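PDB 2DWC: 433aa long hypothetical phosphoribosylglycinamide formyl transferase from Pyrococcus horikoshii, which belongs to the PurT-like ATP-grasp proteins, forms an assembly of two subunits and holds ADP in a pocket. Local coordinates for residues L23-G28 and D72-V77; P327-D332 and L336-I341; P379-Y382 and R386-I389. All blocks are in the same frame, centred on the assembly; numbering follows the deposited sequence.

Contact 1 (L23-G28 and D72-V77); sequences LLLGSG and DFLWSV
L23 turns its CG anti to the backbone N (chi1 -179°), which carries both of its methyl branches out from the strand to meet V77 CG1. L25, two residues further along, places CG beside its N instead (chi1 -61°) and extends CD2 toward L74. In both pairs, L23 with V77 and L25 with L74, the side chains cross obliquely. The contact belongs to a Rossmann-like layer: helix 71-81 lies in the crossover between the parallel strands 62-65 and 85-88 and packs over strand 21-25, an inner strand of that sheet. Residues 23 and 25 share one face of the strand, while L74 and V77 lie about one turn apart on the helix, so two leucines meet two residues on one helix side. No hydrogen bond crosses between the segments; the contact is buried and purely apolar. Branched aliphatic residues suit it, because methyl groups can interlock without leaving a polar atom unpaired. V48 of the neighbouring strand also touches L23, and A97 and F101 of helix 95-103 close over L74. After L25 the chain enters G26 and G28, probably a GxGxxG-type turn; G26 has a positive phi (115°), a conformation open to a residue without a side chain. L25 CD2 approaches L74 CD2 at 4.2 Å, whereas V77 CG1 nests between two branches, 3.7 Å from L23 CD1 and 4.0 Å from L23 CD2.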
ATOM      1  N   LEU B  23      -2.589 -15.260  10.763  1.00 12.25           N
ATOM      2  CA  LEU B  23      -1.335 -15.685  11.364  1.00 10.33           C
ATOM      3  C   LEU B  23      -0.405 -15.991  10.180  1.00 13.12           C
ATOM      4  O   LEU B  23      -0.649 -16.938   9.425  1.00 15.41           O
ATOM      5  CB  LEU B  23      -1.554 -16.959  12.224  1.00 12.75           C
ATOM      6  CG  LEU B  23      -0.281 -17.440  12.909  1.00 13.11           C
ATOM      7  CD1 LEU B  23       0.216 -16.420  13.949  1.00 14.94           C
ATOM      8  CD2 LEU B  23      -0.577 -18.792  13.579  1.00 14.65           C
ATOM      9  N   LEU B  24       0.613 -15.145  10.016  1.00 12.33           N
ATOM     10  CA  LEU B  24       1.583 -15.330   8.931  1.00 14.52           C
ATOM     11  C   LEU B  24       2.717 -16.257   9.391  1.00 14.41           C
ATOM     12  O   LEU B  24       3.396 -15.935  10.357  1.00 15.82           O
ATOM     13  CB  LEU B  24       2.194 -13.966   8.542  1.00 12.82           C
ATOM     14  CG  LEU B  24       1.141 -12.982   7.997  1.00 17.71           C
ATOM     15  CD1 LEU B  24       1.823 -11.638   7.769  1.00 16.27           C
ATOM     16  CD2 LEU B  24       0.600 -13.473   6.632  1.00 20.01           C
ATOM     17  N   LEU B  25       2.882 -17.426   8.759  1.00 16.15           N
ATOM     18  CA  LEU B  25       4.006 -18.318   9.123  1.00 15.42           C
ATOM     19  C   LEU B  25       5.076 -18.018   8.080  1.00 18.99           C
ATOM     20  O   LEU B  25       5.076 -18.584   6.964  1.00 16.69           O
ATOM     21  CB  LEU B  25       3.560 -19.776   9.125  1.00 16.70           C
ATOM     22  CG  LEU B  25       2.433 -20.036  10.151  1.00 17.53           C
ATOM     23  CD1 LEU B  25       2.170 -21.597  10.176  1.00 18.21           C
ATOM     24  CD2 LEU B  25       2.771 -19.547  11.607  1.00 16.94           C
ATOM     25  N   GLY B  26       6.026 -17.133   8.448  1.00 16.22           N
ATOM     26  CA  GLY B  26       7.004 -16.658   7.475  1.00 16.09           C
ATOM     27  C   GLY B  26       6.691 -15.186   7.339  1.00 19.51           C
ATOM     28  O   GLY B  26       5.569 -14.808   6.958  1.00 19.33           O
ATOM     29  N   SER B  27       7.671 -14.328   7.665  1.00 16.04           N
ATOM     30  CA  SER B  27       7.423 -12.896   7.687  1.00 13.40           C
ATOM     31  C   SER B  27       8.330 -12.117   6.763  1.00 16.28           C
ATOM     32  O   SER B  27       8.768 -11.018   7.095  1.00 16.59           O
ATOM     33  CB  SER B  27       7.595 -12.389   9.136  1.00 16.39           C
ATOM     34  OG  SER B  27       6.657 -13.062   9.999  1.00 16.86           O
ATOM     35  N   GLY B  28       8.642 -12.710   5.608  1.00 14.99           N
ATOM     36  CA  GLY B  28       9.462 -12.001   4.619  1.00 17.69           C
ATOM     37  C   GLY B  28       8.675 -10.912   3.867  1.00 18.39           C
ATOM     38  O   GLY B  28       7.579 -10.508   4.279  1.00 16.25           O
ATOM     39  N   ASP B  72       5.562 -28.050  18.221  1.00 17.71           N
ATOM     40  CA  ASP B  72       5.085 -27.565  19.526  1.00 19.52           C
ATOM     41  C   ASP B  72       5.070 -26.020  19.580  1.00 13.55           C
ATOM     42  O   ASP B  72       4.171 -25.425  20.224  1.00 15.44           O
ATOM     43  CB  ASP B  72       6.048 -27.965  20.665  1.00 32.12           C
ATOM     44  CG  ASP B  72       5.908 -29.391  21.150  1.00 44.96           C
ATOM     45  OD1 ASP B  72       5.084 -30.176  20.612  1.00 31.29           O
ATOM     46  OD2 ASP B  72       6.680 -29.695  22.122  1.00 36.23           O
ATOM     47  N   PHE B  73       6.094 -25.404  18.993  1.00 16.74           N
ATOM     48  CA  PHE B  73       6.172 -23.940  18.952  1.00 16.73           C
ATOM     49  C   PHE B  73       4.958 -23.404  18.185  1.00 18.37           C
ATOM     50  O   PHE B  73       4.235 -22.519  18.664  1.00 16.55           O
ATOM     51  CB  PHE B  73       7.483 -23.477  18.279  1.00 17.45           C
ATOM     52  CG  PHE B  73       7.454 -22.037  17.846  1.00 19.80           C
ATOM     53  CD1 PHE B  73       7.185 -21.037  18.766  1.00 17.77           C
ATOM     54  CD2 PHE B  73       7.681 -21.693  16.518  1.00 18.04           C
ATOM     55  CE1 PHE B  73       7.145 -19.676  18.362  1.00 13.88           C
ATOM     56  CE2 PHE B  73       7.651 -20.359  16.088  1.00 16.34           C
ATOM     57  CZ  PHE B  73       7.375 -19.325  17.029  1.00 13.53           C
ATOM     58  N   LEU B  74       4.737 -23.946  16.993  1.00 18.89           N
ATOM     59  CA  LEU B  74       3.616 -23.498  16.178  1.00 18.21           C
ATOM     60  C   LEU B  74       2.285 -23.744  16.872  1.00 17.14           C
ATOM     61  O   LEU B  74       1.384 -22.885  16.820  1.00 14.41           O
ATOM     62  CB  LEU B  74       3.642 -24.177  14.784  1.00 19.17           C
ATOM     63  CG  LEU B  74       4.910 -23.871  13.950  1.00 19.15           C
ATOM     64  CD1 LEU B  74       4.797 -24.601  12.595  1.00 20.02           C
ATOM     65  CD2 LEU B  74       5.069 -22.352  13.721  1.00 19.58           C
ATOM     66  N   TRP B  75       2.120 -24.890  17.528  1.00 13.39           N
ATOM     67  CA  TRP B  75       0.850 -25.113  18.210  1.00 14.45           C
ATOM     68  C   TRP B  75       0.624 -24.100  19.353  1.00 12.79           C
ATOM     69  O   TRP B  75      -0.482 -23.665  19.643  1.00 15.33           O
ATOM     70  CB  TRP B  75       0.809 -26.538  18.794  1.00 19.18           C
ATOM     71  CG  TRP B  75      -0.090 -27.464  18.000  1.00 16.52           C
ATOM     72  CD1 TRP B  75       0.284 -28.615  17.358  1.00 18.80           C
ATOM     73  CD2 TRP B  75      -1.504 -27.313  17.782  1.00 17.60           C
ATOM     74  NE1 TRP B  75      -0.829 -29.204  16.764  1.00 15.56           N
ATOM     75  CE2 TRP B  75      -1.931 -28.420  17.006  1.00 19.70           C
ATOM     76  CE3 TRP B  75      -2.452 -26.355  18.170  1.00 17.42           C
ATOM     77  CZ2 TRP B  75      -3.270 -28.584  16.616  1.00 20.28           C
ATOM     78  CZ3 TRP B  75      -3.789 -26.520  17.781  1.00 21.28           C
ATOM     79  CH2 TRP B  75      -4.175 -27.633  17.009  1.00 20.97           C
ATOM     80  N   SER B  76       1.703 -23.740  20.035  1.00 15.25           N
ATOM     81  CA  SER B  76       1.557 -22.805  21.139  1.00 14.93           C
ATOM     82  C   SER B  76       1.037 -21.482  20.578  1.00 15.85           C
ATOM     83  O   SER B  76       0.128 -20.852  21.117  1.00 13.93           O
ATOM     84  CB  SER B  76       2.930 -22.599  21.844  1.00 15.59           C
ATOM     85  OG  SER B  76       2.790 -21.660  22.892  1.00 16.07           O
ATOM     86  N   VAL B  77       1.588 -21.070  19.449  1.00 14.24           N
ATOM     87  CA  VAL B  77       1.122 -19.823  18.851  1.00 13.10           C
ATOM     88  C   VAL B  77      -0.334 -19.945  18.377  1.00 13.75           C
ATOM     89  O   VAL B  77      -1.162 -19.067  18.622  1.00 14.04           O
ATOM     90  CB  VAL B  77       2.018 -19.451  17.634  1.00 14.88           C
ATOM     91  CG1 VAL B  77       1.473 -18.142  16.998  1.00 16.52           C
ATOM     92  CG2 VAL B  77       3.484 -19.239  18.119  1.00 14.97           C
TER

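Contact 2 (P327-D332 and L336-I341); sequences PGEWVD and LFPMLI
L336 and V331 meet at about a right angle: the leucine sends CD1 across the valine, 3.9 Å from V331 CB and 4.1 Å from V331 CG2. With CG beside the backbone N (chi1 -55°), L336 CD1 reaches V331. On the same side as L336 lies E329, stretched out straight beyond CG and slanting past P338, with OE2 3.6 Å from P338 CG. This is van der Waals contact: the aliphatic stem of the glutamate runs by the proline ring, and its carboxylate sits where the surface is exposed, a suitable place for a charge. F337 starts off in the opposite direction, into the protein. P327 O comes up to its ring obliquely, 3.4 Å from F337 CD1, while P338 CD rests over one face toward the rim. H307, F311 and L316 surround that ring, a place suited to a large aromatic residue. Beneath the side chains, E329 and L336 form a hydrogen-bonded antiparallel pair, joined by two 2.8 Å bonds, E329 N to L336 O and L336 N to E329 O, both close to straight. L340, which takes no part in the hairpin pairing, packs on L340 of the second subunit, so the segment reaches the subunit interface. The arrangement is a short beta hairpin of strands 329-331 and 334-337, the second of which joins the large mixed sheet alongside strand 225-238, in parallel.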
ATOM      1  N   PRO B 327     -13.791  -9.076  -7.458  1.00 18.69           N
ATOM      2  CA  PRO B 327     -14.434  -8.792  -8.758  1.00 23.35           C
ATOM      3  C   PRO B 327     -13.611  -9.314  -9.934  1.00 24.78           C
ATOM      4  O   PRO B 327     -12.367  -9.265  -9.937  1.00 23.47           O
ATOM      5  CB  PRO B 327     -14.505  -7.260  -8.794  1.00 25.12           C
ATOM      6  CG  PRO B 327     -14.408  -6.852  -7.370  1.00 31.30           C
ATOM      7  CD  PRO B 327     -13.463  -7.826  -6.745  1.00 19.61           C
ATOM      8  N   GLY B 328     -14.297  -9.790 -10.969  1.00 23.25           N
ATOM      9  CA  GLY B 328     -13.574 -10.273 -12.134  1.00 25.97           C
ATOM     10  C   GLY B 328     -14.335  -9.939 -13.419  1.00 36.74           C
ATOM     11  O   GLY B 328     -15.415  -9.345 -13.379  1.00 38.01           O
ATOM     12  N   GLU B 329     -13.775 -10.315 -14.560  1.00 30.58           N
ATOM     13  CA  GLU B 329     -14.432 -10.052 -15.840  1.00 34.76           C
ATOM     14  C   GLU B 329     -14.495 -11.361 -16.646  1.00 29.58           C
ATOM     15  O   GLU B 329     -13.480 -11.946 -16.948  1.00 29.45           O
ATOM     16  CB  GLU B 329     -13.632  -9.000 -16.610  1.00 33.42           C
ATOM     17  CG  GLU B 329     -14.304  -8.465 -17.851  1.00 51.72           C
ATOM     18  CD  GLU B 329     -13.371  -7.611 -18.694  1.00 60.95           C
ATOM     19  OE1 GLU B 329     -13.869  -6.963 -19.649  1.00 62.58           O
ATOM     20  OE2 GLU B 329     -12.145  -7.596 -18.410  1.00 57.77           O
ATOM     21  N   TRP B 330     -15.685 -11.816 -17.006  1.00 35.48           N
ATOM     22  CA  TRP B 330     -15.760 -13.045 -17.790  1.00 42.19           C
ATOM     23  C   TRP B 330     -15.377 -12.812 -19.250  1.00 42.04           C
ATOM     24  O   TRP B 330     -15.819 -11.851 -19.874  1.00 48.32           O
ATOM     25  CB  TRP B 330     -17.158 -13.646 -17.713  1.00 41.07           C
ATOM     26  CG  TRP B 330     -17.428 -14.288 -16.415  1.00 43.79           C
ATOM     27  CD1 TRP B 330     -18.005 -13.716 -15.309  1.00 42.29           C
ATOM     28  CD2 TRP B 330     -17.107 -15.629 -16.056  1.00 36.18           C
ATOM     29  NE1 TRP B 330     -18.063 -14.627 -14.289  1.00 44.00           N
ATOM     30  CE2 TRP B 330     -17.520 -15.812 -14.717  1.00 37.93           C
ATOM     31  CE3 TRP B 330     -16.502 -16.698 -16.735  1.00 30.03           C
ATOM     32  CZ2 TRP B 330     -17.359 -17.028 -14.038  1.00 44.23           C
ATOM     33  CZ3 TRP B 330     -16.338 -17.907 -16.062  1.00 27.19           C
ATOM     34  CH2 TRP B 330     -16.769 -18.061 -14.722  1.00 39.78           C
ATOM     35  N   VAL B 331     -14.525 -13.681 -19.777  1.00 45.29           N
ATOM     36  CA  VAL B 331     -14.077 -13.591 -21.165  1.00 46.36           C
ATOM     37  C   VAL B 331     -13.839 -14.997 -21.715  1.00 48.85           C
ATOM     38  O   VAL B 331     -13.014 -15.752 -21.188  1.00 41.83           O
ATOM     39  CB  VAL B 331     -12.758 -12.819 -21.311  1.00 44.52           C
ATOM     40  CG1 VAL B 331     -12.349 -12.780 -22.772  1.00 45.95           C
ATOM     41  CG2 VAL B 331     -12.887 -11.411 -20.761  1.00 48.44           C
ATOM     42  N   ASP B 332     -14.578 -15.359 -22.759  1.00 45.92           N
ATOM     43  CA  ASP B 332     -14.408 -16.664 -23.388  1.00 40.53           C
ATOM     44  C   ASP B 332     -14.425 -17.820 -22.398  1.00 42.91           C
ATOM     45  O   ASP B 332     -13.646 -18.772 -22.531  1.00 43.75           O
ATOM     46  CB  ASP B 332     -13.086 -16.734 -24.171  1.00 48.10           C
ATOM     47  CG  ASP B 332     -12.909 -15.582 -25.160  1.00 56.14           C
ATOM     48  OD1 ASP B 332     -13.925 -15.024 -25.626  1.00 66.39           O
ATOM     49  OD2 ASP B 332     -11.745 -15.242 -25.487  1.00 56.17           O
ATOM     50  N   LEU B 336     -11.462 -13.488 -15.678  1.00 24.74           N
ATOM     51  CA  LEU B 336     -10.165 -12.845 -15.656  1.00 21.40           C
ATOM     52  C   LEU B 336     -10.109 -11.696 -14.671  1.00 18.55           C
ATOM     53  O   LEU B 336     -11.126 -11.145 -14.267  1.00 21.19           O
ATOM     54  CB  LEU B 336      -9.801 -12.307 -17.074  1.00 26.98           C
ATOM     55  CG  LEU B 336      -9.829 -13.346 -18.217  1.00 23.78           C
ATOM     56  CD1 LEU B 336      -9.264 -12.698 -19.478  1.00 30.63           C
ATOM     57  CD2 LEU B 336      -9.006 -14.572 -17.859  1.00 21.73           C
ATOM     58  N   PHE B 337      -8.888 -11.340 -14.280  1.00 20.76           N
ATOM     59  CA  PHE B 337      -8.693 -10.194 -13.389  1.00 21.25           C
ATOM     60  C   PHE B 337      -7.951  -9.151 -14.255  1.00 18.33           C
ATOM     61  O   PHE B 337      -6.796  -9.324 -14.609  1.00 22.47           O
ATOM     62  CB  PHE B 337      -7.843 -10.564 -12.175  1.00 20.27           C
ATOM     63  CG  PHE B 337      -7.848  -9.477 -11.137  1.00 20.39           C
ATOM     64  CD1 PHE B 337      -8.941  -9.335 -10.304  1.00 20.61           C
ATOM     65  CD2 PHE B 337      -6.852  -8.497 -11.130  1.00 21.37           C
ATOM     66  CE1 PHE B 337      -9.078  -8.227  -9.480  1.00 22.28           C
ATOM     67  CE2 PHE B 337      -6.968  -7.382 -10.311  1.00 23.63           C
ATOM     68  CZ  PHE B 337      -8.077  -7.238  -9.489  1.00 21.92           C
ATOM     69  N   PRO B 338      -8.605  -8.037 -14.554  1.00 24.94           N
ATOM     70  CA  PRO B 338      -7.990  -7.003 -15.398  1.00 25.84           C
ATOM     71  C   PRO B 338      -6.766  -6.319 -14.805  1.00 28.80           C
ATOM     72  O   PRO B 338      -6.768  -5.944 -13.655  1.00 23.11           O
ATOM     73  CB  PRO B 338      -9.137  -6.010 -15.609  1.00 28.28           C
ATOM     74  CG  PRO B 338     -10.389  -6.837 -15.385  1.00 39.91           C
ATOM     75  CD  PRO B 338      -9.986  -7.663 -14.191  1.00 33.18           C
ATOM     76  N   MET B 339      -5.742  -6.155 -15.622  1.00 23.32           N
ATOM     77  CA  MET B 339      -4.507  -5.483 -15.223  1.00 21.05           C
ATOM     78  C   MET B 339      -4.760  -3.957 -15.354  1.00 29.45           C
ATOM     79  O   MET B 339      -5.569  -3.534 -16.186  1.00 30.32           O
ATOM     80  CB  MET B 339      -3.421  -5.955 -16.196  1.00 30.89           C
ATOM     81  CG  MET B 339      -2.104  -5.263 -16.157  1.00 44.58           C
ATOM     82  SD  MET B 339      -1.112  -6.192 -17.359  1.00 31.32           S
ATOM     83  CE  MET B 339      -1.741  -5.447 -19.011  1.00 36.87           C
ATOM     84  N   LEU B 340      -4.105  -3.129 -14.530  1.00 22.20           N
ATOM     85  CA  LEU B 340      -4.294  -1.690 -14.623  1.00 23.61           C
ATOM     86  C   LEU B 340      -3.307  -1.059 -15.612  1.00 25.39           C
ATOM     87  O   LEU B 340      -3.688  -0.214 -16.449  1.00 22.05           O
ATOM     88  CB  LEU B 340      -4.143  -1.044 -13.233  1.00 23.39           C
ATOM     89  CG  LEU B 340      -4.221   0.486 -13.188  1.00 31.89           C
ATOM     90  CD1 LEU B 340      -5.598   0.961 -13.643  1.00 33.61           C
ATOM     91  CD2 LEU B 340      -3.923   0.970 -11.786  1.00 31.55           C
ATOM     92  N   ILE B 341      -2.046  -1.479 -15.546  1.00 20.15           N
ATOM     93  CA  ILE B 341      -0.992  -0.928 -16.426  1.00 19.51           C
ATOM     94  C   ILE B 341       0.177  -1.904 -16.454  1.00 23.31           C
ATOM     95  O   ILE B 341       0.432  -2.592 -15.462  1.00 20.26           O
ATOM     96  CB  ILE B 341      -0.529   0.467 -15.905  1.00 19.63           C
ATOM     97  CG1 ILE B 341       0.492   1.111 -16.868  1.00 22.32           C
ATOM     98  CG2 ILE B 341       0.127   0.332 -14.509  1.00 21.60           C
ATOM     99  CD1 ILE B 341       0.891   2.569 -16.447  1.00 23.67           C
TER

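Contact 3 (P379-Y382 and R386-I389); sequences PEAY and RLGI. With SO4 (sulfate ion), chain F.
A381 and L387 bring their backbones to 7.5 Å between CA atoms, too far for a backbone bond, and none joins the two segments. The gap is filled by side chains: L387 aims at the other segment and, with CG beside its N (chi1 -62°), lays CD1 4.0 Å from A381 CB. A small methyl suits the place, since a leucine branch already occupies the space; A350 touches both residues. The two strands belong to different sheets. Strand 380-381 pairs with 354-355, whereas strand 386-393 runs in the large mixed sheet, where L387 and G388 both face I348 and form a classic beta bulge, within the C-terminal part of this PurT-like protein. R386, pointing away from A381, is held by salt bridges to D241 and D298, so its guanidinium is well paired although it contributes little here. Y382 takes up a different task: its CG stands between N and the carbonyl carbon (chi1 63°), the crowded position, and the ring carries OH to a sulfate ion, probably from the crystallisation liquor. The hydroxyl donates a short hydrogen bond of 2.5 Å from Y382 OH to sulfate O1. That oxygen lies in the ring plane at its edge, 3.1 Å from Y382 CE2. K378 NZ and R385 NH2 also hydrogen-bond to the ion, their probable positive charges suiting its negative one.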
ATOM      1  N   PRO B 379      16.814  -6.615   8.866  1.00 14.55           N
ATOM      2  CA  PRO B 379      17.881  -6.074   9.715  1.00 15.11           C
ATOM      3  C   PRO B 379      19.284  -6.515   9.444  1.00 16.41           C
ATOM      4  O   PRO B 379      20.232  -5.867   9.903  1.00 17.75           O
ATOM      5  CB  PRO B 379      17.444  -6.420  11.161  1.00 18.30           C
ATOM      6  CG  PRO B 379      16.376  -7.449  11.020  1.00 23.62           C
ATOM      7  CD  PRO B 379      15.890  -7.502   9.582  1.00 17.44           C
ATOM      8  N   GLU B 380      19.421  -7.592   8.707  1.00 16.42           N
ATOM      9  CA  GLU B 380      20.765  -8.086   8.407  1.00 19.13           C
ATOM     10  C   GLU B 380      20.815  -8.575   6.972  1.00 21.41           C
ATOM     11  O   GLU B 380      19.833  -9.093   6.443  1.00 22.39           O
ATOM     12  CB  GLU B 380      21.099  -9.253   9.355  1.00 24.23           C
ATOM     13  CG  GLU B 380      22.348 -10.005   8.906  1.00 33.44           C
ATOM     14  CD  GLU B 380      22.935 -10.930   9.963  1.00 44.69           C
ATOM     15  OE1 GLU B 380      24.002 -11.518   9.701  1.00 54.20           O
ATOM     16  OE2 GLU B 380      22.342 -11.066  11.040  1.00 32.06           O
ATOM     17  N   ALA B 381      21.973  -8.437   6.350  1.00 19.07           N
ATOM     18  CA  ALA B 381      22.130  -8.913   4.985  1.00 23.59           C
ATOM     19  C   ALA B 381      23.058 -10.110   4.935  1.00 27.15           C
ATOM     20  O   ALA B 381      23.939 -10.285   5.783  1.00 27.11           O
ATOM     21  CB  ALA B 381      22.725  -7.817   4.128  1.00 24.94           C
ATOM     22  N   TYR B 382      22.820 -10.971   3.969  1.00 26.49           N
ATOM     23  CA  TYR B 382      23.779 -12.063   3.744  1.00 31.13           C
ATOM     24  C   TYR B 382      23.979 -12.037   2.218  1.00 32.78           C
ATOM     25  O   TYR B 382      23.125 -11.503   1.477  1.00 26.31           O
ATOM     26  CB  TYR B 382      23.280 -13.407   4.290  1.00 34.05           C
ATOM     27  CG  TYR B 382      22.027 -13.949   3.664  1.00 38.98           C
ATOM     28  CD1 TYR B 382      22.011 -14.340   2.323  1.00 46.04           C
ATOM     29  CD2 TYR B 382      20.853 -14.082   4.407  1.00 43.30           C
ATOM     30  CE1 TYR B 382      20.853 -14.846   1.732  1.00 38.54           C
ATOM     31  CE2 TYR B 382      19.688 -14.596   3.822  1.00 44.91           C
ATOM     32  CZ  TYR B 382      19.698 -14.972   2.481  1.00 36.51           C
ATOM     33  OH  TYR B 382      18.556 -15.450   1.862  1.00 39.26           O
ATOM     34  N   ARG B 386      17.740 -10.953  -0.783  1.00 26.56           N
ATOM     35  CA  ARG B 386      17.000  -9.904  -1.474  1.00 22.82           C
ATOM     36  C   ARG B 386      16.596  -8.876  -0.416  1.00 18.72           C
ATOM     37  O   ARG B 386      15.872  -9.218   0.535  1.00 19.37           O
ATOM     38  CB  ARG B 386      15.727 -10.471  -2.077  1.00 21.83           C
ATOM     39  CG  ARG B 386      15.096  -9.540  -3.060  1.00 29.23           C
ATOM     40  CD  ARG B 386      13.866 -10.243  -3.655  1.00 39.86           C
ATOM     41  NE  ARG B 386      14.275 -11.399  -4.454  1.00 40.59           N
ATOM     42  CZ  ARG B 386      13.608 -12.551  -4.512  1.00 49.82           C
ATOM     43  NH1 ARG B 386      12.495 -12.721  -3.813  1.00 43.34           N
ATOM     44  NH2 ARG B 386      14.055 -13.535  -5.284  1.00 52.05           N
ATOM     45  N   LEU B 387      17.046  -7.639  -0.594  1.00 16.78           N
ATOM     46  CA  LEU B 387      16.760  -6.560   0.361  1.00 14.82           C
ATOM     47  C   LEU B 387      15.686  -5.600  -0.104  1.00 14.55           C
ATOM     48  O   LEU B 387      15.175  -4.787   0.700  1.00 15.38           O
ATOM     49  CB  LEU B 387      18.051  -5.779   0.664  1.00 17.81           C
ATOM     50  CG  LEU B 387      19.130  -6.644   1.317  1.00 22.60           C
ATOM     51  CD1 LEU B 387      20.295  -5.710   1.768  1.00 27.21           C
ATOM     52  CD2 LEU B 387      18.528  -7.412   2.527  1.00 17.76           C
ATOM     53  N   GLY B 388      15.320  -5.663  -1.391  1.00 17.80           N
ATOM     54  CA  GLY B 388      14.268  -4.761  -1.858  1.00 18.96           C
ATOM     55  C   GLY B 388      13.981  -4.999  -3.322  1.00 18.40           C
ATOM     56  O   GLY B 388      14.494  -5.969  -3.895  1.00 17.84           O
ATOM     57  N   ILE B 389      13.151  -4.152  -3.920  1.00 16.84           N
ATOM     58  CA  ILE B 389      12.881  -4.268  -5.359  1.00 16.91           C
ATOM     59  C   ILE B 389      12.674  -2.891  -5.963  1.00 18.52           C
ATOM     60  O   ILE B 389      12.233  -1.962  -5.287  1.00 17.49           O
ATOM     61  CB  ILE B 389      11.559  -5.038  -5.724  1.00 17.62           C
ATOM     62  CG1 ILE B 389      10.378  -4.489  -4.885  1.00 19.65           C
ATOM     63  CG2 ILE B 389      11.766  -6.536  -5.615  1.00 24.28           C
ATOM     64  CD1 ILE B 389       9.024  -4.856  -5.479  1.00 27.86           C
TER
HETATM   65  S   SO4 F 601      15.335 -14.512   3.672  1.00 39.75           S
HETATM   66  O1  SO4 F 601      16.651 -15.201   3.466  1.00 59.54           O
HETATM   67  O2  SO4 F 601      14.293 -15.214   2.852  1.00 47.80           O
HETATM   68  O3  SO4 F 601      14.971 -14.566   5.126  1.00 44.14           O
HETATM   69  O4  SO4 F 601      15.461 -13.080   3.243  1.00 37.08           O

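How the contacts relate
Contacts 1 and 3 are both buried, while contact 2 is partly buried, with exposed residues; both contact 2 and contact 3 have residues in their segments that pack on the second subunit. Contact 1 is wholly aliphatic, strand against helix in the Rossmann-like layer. Contact 3 is also carried by methyl groups, but an exposed tyrosine at its margin hydrogen-bonds to a sulfate ion. Contact 2 alone has backbone hydrogen bonds between its segments, as a hairpin must. Contacts 2 and 3 reach the same large mixed sheet through different strands, though their centres are about 34 Å apart. Contacts 1 and 3 come within about 8 Å at their nearest atoms without touching.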